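Long-range contact in OmpT protein (Vibrio cholerae serotype O1, PDB 6EHE), which probably forms a water-filled diffusion channel across the outer membrane, letting small solutes and ions pass without strong selectivity: residues E192-Y197 with G205-N210. Sequence-based numbering, arbitrary orientation.
Sequences EVTGEY and GVTYYN. With C8E ((hydroxyethyloxy)tri(ethyloxy)octane), chain C; C8E ((hydroxyethyloxy)tri(ethyloxy)octane), chain G.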
loop_
_atom_site.group_PDB
_atom_site.type_symbol
_atom_site.label_atom_id
_atom_site.label_comp_id
_atom_site.label_asym_id
_atom_site.label_seq_id
_atom_site.Cartn_x
_atom_site.Cartn_y
_atom_site.Cartn_z
ATOM N N GLU A 192 6.644 -12.192 -2.204
ATOM C CA GLU A 192 6.220 -11.501 -3.408
ATOM C C GLU A 192 7.347 -11.502 -4.437
ATOM O O GLU A 192 8.514 -11.253 -4.092
ATOM C CB GLU A 192 5.848 -10.051 -3.034
ATOM C CG GLU A 192 5.719 -9.054 -4.166
ATOM C CD GLU A 192 7.019 -8.410 -4.609
ATOM O OE1 GLU A 192 7.858 -7.996 -3.782
ATOM O OE2 GLU A 192 7.191 -8.344 -5.841
ATOM N N VAL A 193 6.988 -11.704 -5.703
ATOM C CA VAL A 193 7.896 -11.429 -6.815
ATOM C C VAL A 193 7.168 -10.567 -7.851
ATOM O O VAL A 193 6.027 -10.866 -8.236
ATOM C CB VAL A 193 8.417 -12.728 -7.460
ATOM C CG1 VAL A 193 9.207 -12.398 -8.674
ATOM C CG2 VAL A 193 9.286 -13.524 -6.480
ATOM N N THR A 194 7.827 -9.510 -8.326
ATOM C CA THR A 194 7.235 -8.613 -9.306
ATOM C C THR A 194 8.211 -8.406 -10.451
ATOM O O THR A 194 9.422 -8.286 -10.232
ATOM C CB THR A 194 6.869 -7.242 -8.663
ATOM O OG1 THR A 194 5.869 -7.433 -7.645
ATOM C CG2 THR A 194 6.370 -6.208 -9.699
ATOM N N GLY A 195 7.678 -8.347 -11.657
ATOM C CA GLY A 195 8.441 -7.878 -12.802
ATOM C C GLY A 195 7.643 -6.865 -13.572
ATOM O O GLY A 195 6.456 -7.052 -13.809
ATOM N N GLU A 196 8.309 -5.763 -13.963
ATOM C CA GLU A 196 7.717 -4.653 -14.714
ATOM C C GLU A 196 8.547 -4.383 -15.963
ATOM O O GLU A 196 9.737 -4.046 -15.871
ATOM C CB GLU A 196 7.620 -3.374 -13.857
ATOM C CG GLU A 196 6.790 -3.563 -12.578
ATOM C CD GLU A 196 6.609 -2.285 -11.781
ATOM O OE1 GLU A 196 5.638 -1.544 -12.041
ATOM O OE2 GLU A 196 7.439 -2.020 -10.882
ATOM N N TYR A 197 7.903 -4.482 -17.117
ATOM C CA TYR A 197 8.530 -4.466 -18.429
ATOM C C TYR A 197 8.119 -3.190 -19.144
ATOM O O TYR A 197 6.918 -2.965 -19.363
ATOM C CB TYR A 197 8.087 -5.679 -19.247
ATOM C CG TYR A 197 8.446 -7.027 -18.647
ATOM C CD1 TYR A 197 7.750 -7.543 -17.558
ATOM C CD2 TYR A 197 9.470 -7.786 -19.181
ATOM C CE1 TYR A 197 8.072 -8.753 -17.009
ATOM C CE2 TYR A 197 9.792 -9.000 -18.646
ATOM C CZ TYR A 197 9.094 -9.485 -17.559
ATOM O OH TYR A 197 9.446 -10.703 -17.028
ATOM N N GLY A 205 3.183 -5.036 -15.848
ATOM C CA GLY A 205 3.659 -5.540 -14.570
ATOM C C GLY A 205 2.927 -6.818 -14.201
ATOM O O GLY A 205 1.730 -6.939 -14.453
ATOM N N VAL A 206 3.662 -7.759 -13.618
ATOM C CA VAL A 206 3.077 -8.954 -13.027
ATOM C C VAL A 206 3.628 -9.089 -11.614
ATOM O O VAL A 206 4.852 -9.053 -11.421
ATOM C CB VAL A 206 3.390 -10.232 -13.836
ATOM C CG1 VAL A 206 2.871 -11.450 -13.090
ATOM C CG2 VAL A 206 2.767 -10.181 -15.222
ATOM N N THR A 207 2.734 -9.264 -10.634
ATOM C CA THR A 207 3.135 -9.552 -9.260
ATOM C C THR A 207 2.458 -10.832 -8.780
ATOM O O THR A 207 1.243 -10.988 -8.906
ATOM C CB THR A 207 2.806 -8.396 -8.313
ATOM O OG1 THR A 207 3.553 -7.240 -8.686
ATOM C CG2 THR A 207 3.175 -8.717 -6.874
ATOM N N TYR A 208 3.259 -11.750 -8.252
ATOM C CA TYR A 208 2.781 -12.924 -7.543
ATOM C C TYR A 208 2.998 -12.661 -6.071
ATOM O O TYR A 208 4.109 -12.287 -5.671
ATOM C CB TYR A 208 3.549 -14.190 -7.951
ATOM C CG TYR A 208 3.489 -14.538 -9.434
ATOM C CD1 TYR A 208 2.420 -15.260 -9.959
ATOM C CD2 TYR A 208 4.511 -14.170 -10.300
ATOM C CE1 TYR A 208 2.367 -15.599 -11.304
ATOM C CE2 TYR A 208 4.467 -14.498 -11.657
ATOM C CZ TYR A 208 3.394 -15.210 -12.149
ATOM O OH TYR A 208 3.330 -15.527 -13.493
ATOM N N TYR A 209 1.945 -12.838 -5.277
ATOM C CA TYR A 209 2.019 -12.741 -3.830
ATOM C C TYR A 209 1.543 -14.044 -3.218
ATOM O O TYR A 209 0.584 -14.645 -3.693
ATOM C CB TYR A 209 1.157 -11.575 -3.259
ATOM C CG TYR A 209 1.943 -10.414 -2.695
ATOM C CD1 TYR A 209 2.326 -10.407 -1.364
ATOM C CD2 TYR A 209 2.256 -9.311 -3.464
ATOM C CE1 TYR A 209 3.049 -9.363 -0.836
ATOM C CE2 TYR A 209 2.945 -8.251 -2.932
ATOM C CZ TYR A 209 3.358 -8.294 -1.614
ATOM O OH TYR A 209 4.065 -7.283 -1.012
ATOM N N ASN A 210 2.190 -14.457 -2.146
ATOM C CA ASN A 210 1.734 -15.575 -1.353
ATOM C C ASN A 210 1.663 -15.098 0.074
ATOM O O ASN A 210 2.513 -14.318 0.502
ATOM C CB ASN A 210 2.664 -16.791 -1.444
ATOM C CG ASN A 210 2.267 -17.906 -0.462
ATOM O OD1 ASN A 210 2.977 -18.184 0.506
ATOM N ND2 ASN A 210 1.119 -18.542 -0.712
HETATM C C11 C8E C . 5.750 -14.183 -14.859
HETATM O O12 C8E C . 6.330 -13.219 -14.000
HETATM C C13 C8E C . 6.817 -12.086 -14.723
HETATM C C14 C8E C . 8.212 -11.706 -14.231
HETATM O O15 C8E C . 8.405 -12.425 -13.019
HETATM C C16 C8E C . 9.402 -11.895 -12.159
HETATM C C17 C8E C . 10.659 -11.487 -12.940
HETATM O O18 C8E C . 11.369 -12.592 -13.466
HETATM C C19 C8E C . 11.591 -12.505 -14.857
HETATM C C20 C8E C . 13.086 -12.295 -15.115
HETATM O O21 C8E C . 13.574 -13.311 -15.970
HETATM C C3 C8E G . 5.405 -12.221 -17.814
HETATM C C4 C8E G . 6.252 -11.523 -18.873
HETATM C C5 C8E G . 5.375 -10.726 -19.842
HETATM C C6 C8E G . 6.112 -9.464 -20.264
HETATM C C7 C8E G . 5.921 -9.151 -21.732
HETATM C C8 C8E G . 6.965 -9.886 -22.573
#
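Glu192 and Tyr209 face each other as a non-hydrogen-bonded pair in the hairpin of strands 178-199 and 202-215, two antiparallel neighbours in the sixteen-stranded porin barrel. The Glu192 side chain, which shares one face of the sheet with Thr194, Thr207 and Tyr209, illustrates how a buried carboxylate is positioned from such a pair. Its CB lies over the centre of the Tyr209 ring, a CH-pi contact with CB 3.4 Å from the ring centroid. CG, anti to the backbone N (chi1 165°), stays by the CD2-CE2 side of the ring and comes 3.7 Å from Thr207 CG2. A bend at chi2 (-85°) then turns the carboxylate onward along its own strand, toward Thr194. OE1 has a weak hydrogen bond to His157 on the preceding strand, whereas OE2 is modelled 2.4 Å from Thr194 OG1, a hydrogen bond whose length is doubtful. Thr207 OG1 donates to the same Thr194 OG1 (2.5 Å, also short) and itself bonds to Ala91 N.

The other face carries Val193, Val206 and Tyr208 and meets detergent, as expected of a barrel's membrane-facing surface. Val193 CG1 packs 3.5 Å from C16 of the chain C detergent, whose C11 lies in plane at the Tyr208 ring edge. Between these two faces, the hydrogen-bonded pairs Val193-Tyr208 and Gly195-Val206 join the backbones; in the latter, Val206 N donates to Gly195 O at 2.9 Å, with an N-H...O angle of 166°.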